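Local coordinates for glutathione S-transferase-like protein (Methylobacillus flagellatus, PDB 4GLT), which binds glutathione and probably works as a transferase of the glutathione S-transferase family, the class of enzymes that conjugate glutathione to other compounds, at residues P72-P77 with E90-R95; V181-G186 with A215-T220; H100-D105 with A111-E116; K167-V170 with L176-I179. One frame throughout, in Å; residues are numbered along the deposited sequence.

Interaction 1 of 4, residues P72-P77 with E90-R95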
# COMPACT_ATOMS: atom_id res chain seq x y z
N PRO A 72 -3.57 10.79 1.17
CA PRO A 72 -4.33 11.41 2.25
C PRO A 72 -3.76 11.07 3.63
O PRO A 72 -3.16 10.01 3.80
CB PRO A 72 -5.71 10.78 2.11
CG PRO A 72 -5.44 9.41 1.58
CD PRO A 72 -4.14 9.48 0.80
N VAL A 73 -4.04 11.93 4.60
CA VAL A 73 -3.81 11.67 6.00
C VAL A 73 -5.10 11.97 6.74
O VAL A 73 -5.66 13.03 6.54
CB VAL A 73 -2.76 12.58 6.58
CG1 VAL A 73 -2.37 12.09 7.93
CG2 VAL A 73 -1.58 12.65 5.69
N LEU A 74 -5.55 11.07 7.59
CA LEU A 74 -6.67 11.38 8.49
C LEU A 74 -6.13 11.76 9.86
O LEU A 74 -5.55 10.93 10.56
CB LEU A 74 -7.65 10.21 8.61
CG LEU A 74 -9.01 10.50 9.26
CD1 LEU A 74 -10.04 10.98 8.25
CD2 LEU A 74 -9.53 9.27 9.98
N ILE A 75 -6.29 13.03 10.22
CA ILE A 75 -5.94 13.53 11.55
C ILE A 75 -7.17 13.51 12.46
O ILE A 75 -8.10 14.28 12.25
CB ILE A 75 -5.43 14.97 11.48
CG1 ILE A 75 -4.28 15.06 10.48
CG2 ILE A 75 -5.03 15.46 12.87
CD1 ILE A 75 -3.99 16.47 10.01
N LEU A 76 -7.15 12.63 13.47
CA LEU A 76 -8.25 12.49 14.43
C LEU A 76 -8.17 13.54 15.54
O LEU A 76 -7.13 14.15 15.75
CB LEU A 76 -8.23 11.08 15.03
CG LEU A 76 -8.25 9.90 14.03
CD1 LEU A 76 -7.97 8.59 14.73
CD2 LEU A 76 -9.57 9.81 13.27
N PRO A 77 -9.29 13.75 16.27
CA PRO A 77 -9.36 14.76 17.33
C PRO A 77 -8.27 14.64 18.41
O PRO A 77 -7.99 15.62 19.11
CB PRO A 77 -10.74 14.53 17.95
CG PRO A 77 -11.54 13.90 16.87
CD PRO A 77 -10.59 13.10 16.03
N GLU A 90 -10.02 1.32 6.50
CA GLU A 90 -10.48 0.26 7.39
C GLU A 90 -11.00 0.92 8.66
O GLU A 90 -12.06 0.56 9.18
CB GLU A 90 -9.38 -0.75 7.70
CG GLU A 90 -9.90 -1.96 8.46
CD GLU A 90 -8.96 -3.15 8.43
OE1 GLU A 90 -7.73 -2.93 8.38
OE2 GLU A 90 -9.44 -4.30 8.48
N TYR A 91 -10.26 1.90 9.14
CA TYR A 91 -10.70 2.70 10.27
C TYR A 91 -12.12 3.27 10.12
O TYR A 91 -12.93 3.16 11.03
CB TYR A 91 -9.71 3.84 10.49
CG TYR A 91 -10.13 4.80 11.56
CD1 TYR A 91 -9.93 4.49 12.90
CD2 TYR A 91 -10.74 6.00 11.24
CE1 TYR A 91 -10.31 5.37 13.89
CE2 TYR A 91 -11.12 6.88 12.23
CZ TYR A 91 -10.90 6.56 13.56
OH TYR A 91 -11.29 7.43 14.55
N LEU A 92 -12.42 3.87 8.97
CA LEU A 92 -13.71 4.54 8.76
C LEU A 92 -14.88 3.56 8.59
O LEU A 92 -15.98 3.83 9.06
CB LEU A 92 -13.64 5.49 7.56
CG LEU A 92 -12.73 6.72 7.67
CD1 LEU A 92 -12.45 7.30 6.30
CD2 LEU A 92 -13.34 7.77 8.58
N ASP A 93 -14.65 2.43 7.94
CA ASP A 93 -15.73 1.48 7.72
C ASP A 93 -16.24 0.95 9.05
O ASP A 93 -17.34 0.42 9.12
CB ASP A 93 -15.29 0.32 6.82
CG ASP A 93 -16.42 -0.67 6.55
OD1 ASP A 93 -17.60 -0.27 6.49
OD2 ASP A 93 -16.12 -1.88 6.40
N HIS A 94 -15.46 1.12 10.11
CA HIS A 94 -15.82 0.60 11.43
C HIS A 94 -16.48 1.68 12.29
O HIS A 94 -16.93 1.40 13.39
CB HIS A 94 -14.58 0.06 12.13
CG HIS A 94 -14.86 -0.59 13.45
ND1 HIS A 94 -14.85 0.10 14.64
CD2 HIS A 94 -15.16 -1.88 13.76
CE1 HIS A 94 -15.14 -0.74 15.63
NE2 HIS A 94 -15.33 -1.94 15.12
N ARG A 95 -16.44 2.92 11.83
CA ARG A 95 -17.07 4.03 12.53
C ARG A 95 -18.60 3.98 12.60
O ARG A 95 -19.19 4.37 13.59
CB ARG A 95 -16.61 5.36 11.96
CG ARG A 95 -15.61 6.10 12.83
CD ARG A 95 -14.42 5.23 13.18
NE ARG A 95 -14.61 4.50 14.42
CZ ARG A 95 -13.89 3.45 14.79
NH1 ARG A 95 -12.93 2.98 14.01
NH2 ARG A 95 -14.14 2.85 15.95
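Leu74 and Leu76 meet the ring of Tyr91 where a strand of the thioredoxin-like N-terminal domain is covered by helix 85-93. The strand follows the cis peptide bond before Pro72, a hallmark of this fold, and Pro72 itself touches bound glutathione. Packing is tightest at the outer half of the ring. The Leu74 side chain runs roughly perpendicular to that of Tyr91, with CD2 lying 3.6 Å from Tyr91 CE2. Leu76 runs head-on against the tyrosine side chain, its CD2 3.2 Å from Tyr91 OH. Tyr91 can reach this far because its CG is anti to the backbone N (chi1 175°), which sends the ring toward the strand. Leu92 adds a looser touch, its CD2 4.3 Å from Leu74 CD2. Away from the leucines the packing is looser, and Tyr91 as a residue is only partly buried: Arg95 CD lies over the other face, near the rim, and His106 of the second subunit packs on the tyrosine as well. Replacing Tyr91 by an alanine would probably open a gap beside both leucines and deprive Arg95 of the ring it rests on. Arg95 also bends back to the backbone of Tyr91, where its NH1 donates to Tyr91 O at 3.0 Å through a bent bond (143°).

Interaction 2 of 4, residues V181-G186 with A215-T220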
# COMPACT_ATOMS: atom_id res chain seq x y z
N VAL A 181 -11.95 0.70 -7.70
CA VAL A 181 -11.96 0.60 -9.15
C VAL A 181 -12.45 1.90 -9.80
O VAL A 181 -12.01 2.27 -10.88
CB VAL A 181 -12.80 -0.60 -9.60
CG1 VAL A 181 -13.17 -0.50 -11.07
CG2 VAL A 181 -12.05 -1.89 -9.31
N GLY A 182 -13.36 2.60 -9.13
CA GLY A 182 -13.84 3.89 -9.63
C GLY A 182 -12.75 4.95 -9.59
O GLY A 182 -12.44 5.60 -10.59
N CYS A 183 -12.16 5.13 -8.42
CA CYS A 183 -11.10 6.11 -8.26
C CYS A 183 -9.96 5.86 -9.25
O CYS A 183 -9.39 6.81 -9.80
CB CYS A 183 -10.61 6.13 -6.81
SG CYS A 183 -11.96 6.52 -5.67
N MET A 184 -9.65 4.59 -9.47
CA MET A 184 -8.64 4.17 -10.45
C MET A 184 -8.93 4.65 -11.87
O MET A 184 -8.11 5.34 -12.50
CB MET A 184 -8.51 2.63 -10.46
CG MET A 184 -7.61 2.12 -11.58
SD MET A 184 -7.86 0.39 -11.99
CE MET A 184 -9.59 0.38 -12.44
N LEU A 185 -10.10 4.25 -12.39
CA LEU A 185 -10.57 4.67 -13.71
C LEU A 185 -10.60 6.19 -13.87
O LEU A 185 -10.15 6.75 -14.88
CB LEU A 185 -11.96 4.11 -13.96
CG LEU A 185 -12.05 2.58 -13.89
CD1 LEU A 185 -13.48 2.10 -13.68
CD2 LEU A 185 -11.45 1.95 -15.14
N GLY A 186 -11.15 6.87 -12.86
CA GLY A 186 -11.23 8.32 -12.89
C GLY A 186 -9.83 8.89 -12.98
O GLY A 186 -9.61 9.91 -13.63
N ALA A 215 -23.47 10.31 -5.77
CA ALA A 215 -22.97 11.61 -5.37
C ALA A 215 -21.59 11.44 -4.76
O ALA A 215 -20.64 12.14 -5.13
CB ALA A 215 -23.93 12.26 -4.39
N SER A 216 -21.46 10.51 -3.82
CA SER A 216 -20.17 10.25 -3.20
C SER A 216 -19.12 10.25 -4.28
O SER A 216 -18.16 11.04 -4.24
CB SER A 216 -20.18 8.88 -2.50
OG SER A 216 -20.63 7.87 -3.39
N PHE A 217 -19.29 9.38 -5.26
CA PHE A 217 -18.33 9.26 -6.34
C PHE A 217 -18.25 10.51 -7.20
O PHE A 217 -17.20 11.14 -7.29
CB PHE A 217 -18.60 8.03 -7.20
CG PHE A 217 -17.52 7.76 -8.20
CD1 PHE A 217 -16.23 7.50 -7.77
CD2 PHE A 217 -17.79 7.78 -9.56
CE1 PHE A 217 -15.22 7.26 -8.68
CE2 PHE A 217 -16.78 7.55 -10.47
CZ PHE A 217 -15.49 7.29 -10.03
N LYS A 218 -19.37 10.88 -7.82
CA LYS A 218 -19.40 12.02 -8.74
C LYS A 218 -19.00 13.33 -8.06
O LYS A 218 -18.42 14.21 -8.70
CB LYS A 218 -20.78 12.17 -9.39
CG LYS A 218 -20.77 13.12 -10.57
CD LYS A 218 -22.17 13.37 -11.12
CE LYS A 218 -22.13 14.47 -12.18
NZ LYS A 218 -23.48 14.83 -12.68
N ASP A 219 -19.32 13.45 -6.78
CA ASP A 219 -19.03 14.67 -6.04
C ASP A 219 -17.55 14.87 -5.75
O ASP A 219 -17.16 15.89 -5.19
CB ASP A 219 -19.79 14.68 -4.71
CG ASP A 219 -21.19 15.23 -4.84
OD1 ASP A 219 -21.59 15.60 -5.97
OD2 ASP A 219 -21.88 15.30 -3.80
N THR A 220 -16.73 13.89 -6.12
CA THR A 220 -15.32 13.94 -5.76
C THR A 220 -14.38 13.82 -6.96
O THR A 220 -13.19 13.58 -6.80
CB THR A 220 -14.97 12.84 -4.74
OG1 THR A 220 -15.31 11.56 -5.28
CG2 THR A 220 -15.72 13.06 -3.42
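Phe217 presses its ring against the bare backbone of Gly182, a helix-to-helix contact in the all-helical C-terminal domain of the glutathione transferase fold. It ties the short helix 215-218, near the end of the chain, to the long helix 176-191. The side chain of Phe217 is stretched out, with CG anti to the backbone N (chi1 -172°), and this carries the far end of the ring across to the neighbouring helix. There CE1 lies 3.5 Å from Gly182 C, and CZ is equally close to Gly182 O, so the ring meets a peptide group obliquely and not another side chain. Glycine is what permits the approach: a CB at position 182 would fall 2.9 Å from Phe217 CE1, a clash. Cys183 stands at the margin, its SG 4.5 Å from Phe217 CE1. Met211 and Met212 of helix 202-212 pack on Phe217 too, and Arg35 makes a cation-pi contact with it. Were Phe217 an alanine, the backbone of Gly182 is likely to lose its cover and Arg35 its aromatic partner. Next to the ring, Arg35 also donates to Phe217 O and to the hydroxyl of Thr220. That hydroxyl is folded back over its own helix end (chi1 57°), which sets Thr220 OG1 near the carbonyls of both Ser216 and Phe217, 2.8 Å from Phe217 O.

Interaction 3 of 4, residues H100-D105 with A111-E116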
# COMPACT_ATOMS: atom_id res chain seq x y z
N HIS A 100 -21.29 -2.13 5.02
CA HIS A 100 -20.02 -2.76 5.24
C HIS A 100 -19.23 -2.62 3.96
O HIS A 100 -19.40 -3.38 3.03
CB HIS A 100 -20.23 -4.24 5.54
CG HIS A 100 -21.37 -4.51 6.46
ND1 HIS A 100 -21.22 -5.20 7.64
CD2 HIS A 100 -22.68 -4.17 6.38
CE1 HIS A 100 -22.39 -5.29 8.25
NE2 HIS A 100 -23.29 -4.67 7.51
N LEU A 101 -18.35 -1.63 3.94
CA LEU A 101 -17.46 -1.43 2.82
C LEU A 101 -16.49 -2.59 2.77
O LEU A 101 -16.11 -3.05 1.70
CB LEU A 101 -16.77 -0.08 2.89
CG LEU A 101 -17.75 1.09 2.82
CD1 LEU A 101 -17.05 2.42 2.87
CD2 LEU A 101 -18.60 0.99 1.59
N ILE A 102 -16.07 -3.05 3.94
CA ILE A 102 -15.24 -4.23 4.03
C ILE A 102 -16.03 -5.34 4.70
O ILE A 102 -16.32 -5.26 5.88
CB ILE A 102 -14.01 -3.95 4.87
CG1 ILE A 102 -13.22 -2.81 4.27
CG2 ILE A 102 -13.16 -5.18 4.96
CD1 ILE A 102 -12.04 -2.42 5.08
N PRO A 103 -16.33 -6.39 3.97
CA PRO A 103 -17.14 -7.48 4.50
C PRO A 103 -16.56 -8.12 5.76
O PRO A 103 -15.34 -8.27 5.88
CB PRO A 103 -17.17 -8.49 3.35
CG PRO A 103 -16.96 -7.66 2.13
CD PRO A 103 -15.97 -6.61 2.56
N GLN A 104 -17.43 -8.49 6.68
CA GLN A 104 -17.04 -9.19 7.90
C GLN A 104 -16.52 -10.61 7.61
O GLN A 104 -15.57 -11.07 8.24
CB GLN A 104 -18.24 -9.25 8.86
CG GLN A 104 -17.96 -9.89 10.21
CD GLN A 104 -18.94 -9.43 11.28
OE1 GLN A 104 -19.62 -8.41 11.11
NE2 GLN A 104 -19.03 -10.18 12.37
N ASP A 105 -17.15 -11.29 6.65
CA ASP A 105 -16.73 -12.65 6.29
C ASP A 105 -15.34 -12.67 5.65
O ASP A 105 -15.06 -11.91 4.72
CB ASP A 105 -17.75 -13.31 5.35
CG ASP A 105 -17.19 -14.54 4.66
OD1 ASP A 105 -16.39 -15.25 5.29
OD2 ASP A 105 -17.55 -14.78 3.49
N ALA A 111 -11.19 -11.16 -0.55
CA ALA A 111 -11.61 -10.86 -1.91
C ALA A 111 -11.67 -9.35 -2.12
O ALA A 111 -11.24 -8.86 -3.16
CB ALA A 111 -12.95 -11.51 -2.20
N VAL A 112 -12.19 -8.62 -1.14
CA VAL A 112 -12.32 -7.17 -1.26
C VAL A 112 -10.98 -6.49 -1.26
O VAL A 112 -10.71 -5.61 -2.07
CB VAL A 112 -13.19 -6.56 -0.14
CG1 VAL A 112 -12.93 -5.07 -0.00
CG2 VAL A 112 -14.66 -6.80 -0.43
N ARG A 113 -10.11 -6.90 -0.34
CA ARG A 113 -8.80 -6.25 -0.26
C ARG A 113 -7.89 -6.61 -1.45
O ARG A 113 -7.00 -5.84 -1.81
CB ARG A 113 -8.14 -6.57 1.09
CG ARG A 113 -9.14 -6.54 2.24
CD ARG A 113 -8.93 -5.36 3.19
NE ARG A 113 -8.48 -4.13 2.54
CZ ARG A 113 -8.16 -3.02 3.21
NH1 ARG A 113 -8.23 -2.99 4.53
NH2 ARG A 113 -7.76 -1.94 2.56
N ARG A 114 -8.13 -7.76 -2.08
CA ARG A 114 -7.37 -8.15 -3.27
C ARG A 114 -7.71 -7.27 -4.47
O ARG A 114 -6.81 -6.66 -5.10
CB ARG A 114 -7.59 -9.63 -3.58
CG ARG A 114 -6.50 -10.26 -4.44
CD ARG A 114 -7.06 -10.74 -5.77
NE ARG A 114 -7.10 -9.69 -6.78
CZ ARG A 114 -8.15 -9.41 -7.53
NH1 ARG A 114 -9.28 -10.09 -7.39
NH2 ARG A 114 -8.07 -8.44 -8.42
N TRP A 115 -9.00 -7.17 -4.77
CA TRP A 115 -9.48 -6.20 -5.76
C TRP A 115 -8.82 -4.84 -5.53
O TRP A 115 -8.22 -4.26 -6.45
CB TRP A 115 -10.99 -6.01 -5.67
CG TRP A 115 -11.81 -6.94 -6.50
CD1 TRP A 115 -12.40 -8.09 -6.07
CD2 TRP A 115 -12.15 -6.80 -7.88
NE1 TRP A 115 -13.09 -8.68 -7.11
CE2 TRP A 115 -12.96 -7.91 -8.23
CE3 TRP A 115 -11.87 -5.84 -8.86
CZ2 TRP A 115 -13.48 -8.08 -9.51
CZ3 TRP A 115 -12.38 -6.02 -10.13
CH2 TRP A 115 -13.18 -7.13 -10.45
N GLU A 116 -8.94 -4.32 -4.30
CA GLU A 116 -8.42 -2.99 -3.95
C GLU A 116 -6.92 -2.82 -4.21
O GLU A 116 -6.47 -1.73 -4.60
CB GLU A 116 -8.70 -2.67 -2.47
CG GLU A 116 -8.18 -1.31 -2.01
CD GLU A 116 -8.00 -1.21 -0.50
OE1 GLU A 116 -8.05 -2.26 0.17
OE2 GLU A 116 -7.80 -0.08 0.02
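The CD-CG side of Pro103 meets the CG2 methyl of Val112 head-on, and this apolar pair is the tightest point between the loop 100-105 and helix 106-133, the first helix of the C-terminal domain. Pro103 CD lies 3.3 Å from Val112 CG2, a snug fit for two carbons. Val112 offers both branches: CG2, beside the backbone N, meets the proline, whereas CG1, anti to that N (chi1 160°), turns to the backbone of Leu101 and stays 4.1 Å from Leu101 O. A second kind of contact joins an alkyl group to a charged one, for Ile102 sets its CD1 over one face of the Arg113 guanidinium, 3.9 Å from Arg113 NH1. Among the ionic contacts, Arg113 bends at chi2 and chi3 and brings its edge to Glu116 one turn on, forming a salt bridge to OE1 whose modelled length is too short to trust. Lys36 of helix 32-44 pairs with the other oxygen, Glu116 OE2. Asp93, from the 90-95 segment, accepts from the loop's Leu101 N and Ile102 N. The chemistry is consistent with a divided guanidinium: NE and NH2 are turned to the Glu116 carboxylate, NE through a weak bond, while the face meets Ile102.

Interaction 4 of 4, residues K167-V170 with L176-I179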
# COMPACT_ATOMS: atom_id res chain seq x y z
N LYS A 167 -22.65 -7.79 -11.08
CA LYS A 167 -23.08 -6.42 -10.86
C LYS A 167 -21.97 -5.56 -10.23
O LYS A 167 -21.69 -4.46 -10.69
CB LYS A 167 -24.34 -6.38 -10.00
CG LYS A 167 -25.50 -7.22 -10.53
CD LYS A 167 -25.80 -6.94 -11.99
CE LYS A 167 -27.21 -7.35 -12.36
NZ LYS A 167 -27.41 -8.83 -12.33
N TRP A 168 -21.32 -6.11 -9.21
CA TRP A 168 -20.30 -5.43 -8.41
C TRP A 168 -19.14 -6.39 -8.25
O TRP A 168 -19.26 -7.55 -8.60
CB TRP A 168 -20.81 -5.03 -7.03
CG TRP A 168 -21.86 -3.96 -6.99
CD1 TRP A 168 -23.14 -4.09 -6.57
CD2 TRP A 168 -21.71 -2.59 -7.37
NE1 TRP A 168 -23.80 -2.91 -6.66
CE2 TRP A 168 -22.95 -1.96 -7.15
CE3 TRP A 168 -20.65 -1.83 -7.87
CZ2 TRP A 168 -23.15 -0.62 -7.42
CZ3 TRP A 168 -20.86 -0.51 -8.13
CH2 TRP A 168 -22.10 0.09 -7.91
N CYS A 169 -18.00 -5.90 -7.77
CA CYS A 169 -16.80 -6.73 -7.70
C CYS A 169 -16.91 -7.98 -6.83
O CYS A 169 -16.52 -9.05 -7.25
CB CYS A 169 -15.62 -5.91 -7.18
SG CYS A 169 -15.09 -4.58 -8.27
N VAL A 170 -17.46 -7.85 -5.64
CA VAL A 170 -17.51 -9.00 -4.74
C VAL A 170 -18.92 -9.27 -4.24
O VAL A 170 -19.67 -8.35 -3.91
CB VAL A 170 -16.60 -8.80 -3.52
CG1 VAL A 170 -16.73 -9.98 -2.55
CG2 VAL A 170 -15.15 -8.61 -3.95
N LEU A 176 -15.65 -1.54 -0.78
CA LEU A 176 -14.39 -0.87 -1.01
C LEU A 176 -13.86 -1.21 -2.41
O LEU A 176 -13.30 -0.36 -3.09
CB LEU A 176 -13.40 -1.29 0.07
CG LEU A 176 -12.01 -0.67 0.06
CD1 LEU A 176 -12.11 0.85 0.13
CD2 LEU A 176 -11.17 -1.23 1.22
N ALA A 177 -14.06 -2.46 -2.84
CA ALA A 177 -13.58 -2.87 -4.16
C ALA A 177 -14.05 -1.88 -5.23
O ALA A 177 -13.24 -1.21 -5.89
CB ALA A 177 -14.06 -4.28 -4.48
N ASP A 178 -15.36 -1.80 -5.39
CA ASP A 178 -15.95 -0.89 -6.36
C ASP A 178 -15.43 0.54 -6.25
O ASP A 178 -15.06 1.16 -7.25
CB ASP A 178 -17.45 -0.96 -6.19
CG ASP A 178 -17.93 -2.39 -6.24
OD1 ASP A 178 -17.93 -2.96 -7.35
OD2 ASP A 178 -18.25 -2.96 -5.17
N ILE A 179 -15.38 1.06 -5.03
CA ILE A 179 -14.87 2.40 -4.85
C ILE A 179 -13.47 2.51 -5.43
O ILE A 179 -13.14 3.48 -6.12
CB ILE A 179 -14.85 2.80 -3.37
CG1 ILE A 179 -16.27 2.82 -2.81
CG2 ILE A 179 -14.17 4.14 -3.21
CD1 ILE A 179 -16.36 3.30 -1.38
O HOH W 1 -18.21 -5.44 -4.39
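Asp178 OD1 is held by two donors: the backbone N of Cys169 donates to it at 3.0 Å, and His207 NE2 of helix 202-212 is a second hydrogen-bonding partner. The Cys169 bond is nearly straight (164°) and uses the syn lone pair of the oxygen. Asp178 OD2 has its own partners. It is bound to Ser175 N, consistent with one half of the N-capping box known for this helix in glutathione transferases, and to a water 2.6 Å away that also takes the N-H of Val170 at 2.8 Å. With its CG beside the backbone N (chi1 -52°), Asp178 thus turns its carboxylate back to both the helix start and the loop. Trp168 closes in from the side, bringing its CE3 edge 3.0 Å from Asp178 OD1, with the ring and carboxylate planes 71° apart. An apolar contact adds to this, Cys169 CB packing on Ala177 CB at 3.5 Å. The loop 167-170 is thereby pinned to the first turn of helix 176-191, and it also touches Trp115 of helix 106-133, through Cys169 and Val170, and Ala210 and Met211 of helix 202-212, through Trp168.

In the fold
Along the chain the contacts come in series: interaction 1, then 3, 4 and 2. Interaction 1 belongs to the thioredoxin-like N-terminal domain, and the other three concern the helical C-terminal domain and the loop that leads into it. Interactions 3 and 4 have centres about 9 Å apart and are joined by a hydrogen bond from Leu176 N to Leu101 O. Interactions 4 and 2, about 12 Å apart between centres, share helix 176-191. The centres of interactions 1 and 3 are about 17 Å apart, yet the two touch, and both also meet the second subunit. The set links the sheet, the connection between domains, helix 176-191 and the dimer interface; glutathione itself is touched by Pro72 of interaction 1, whereas interaction 4 lies away from the ligand.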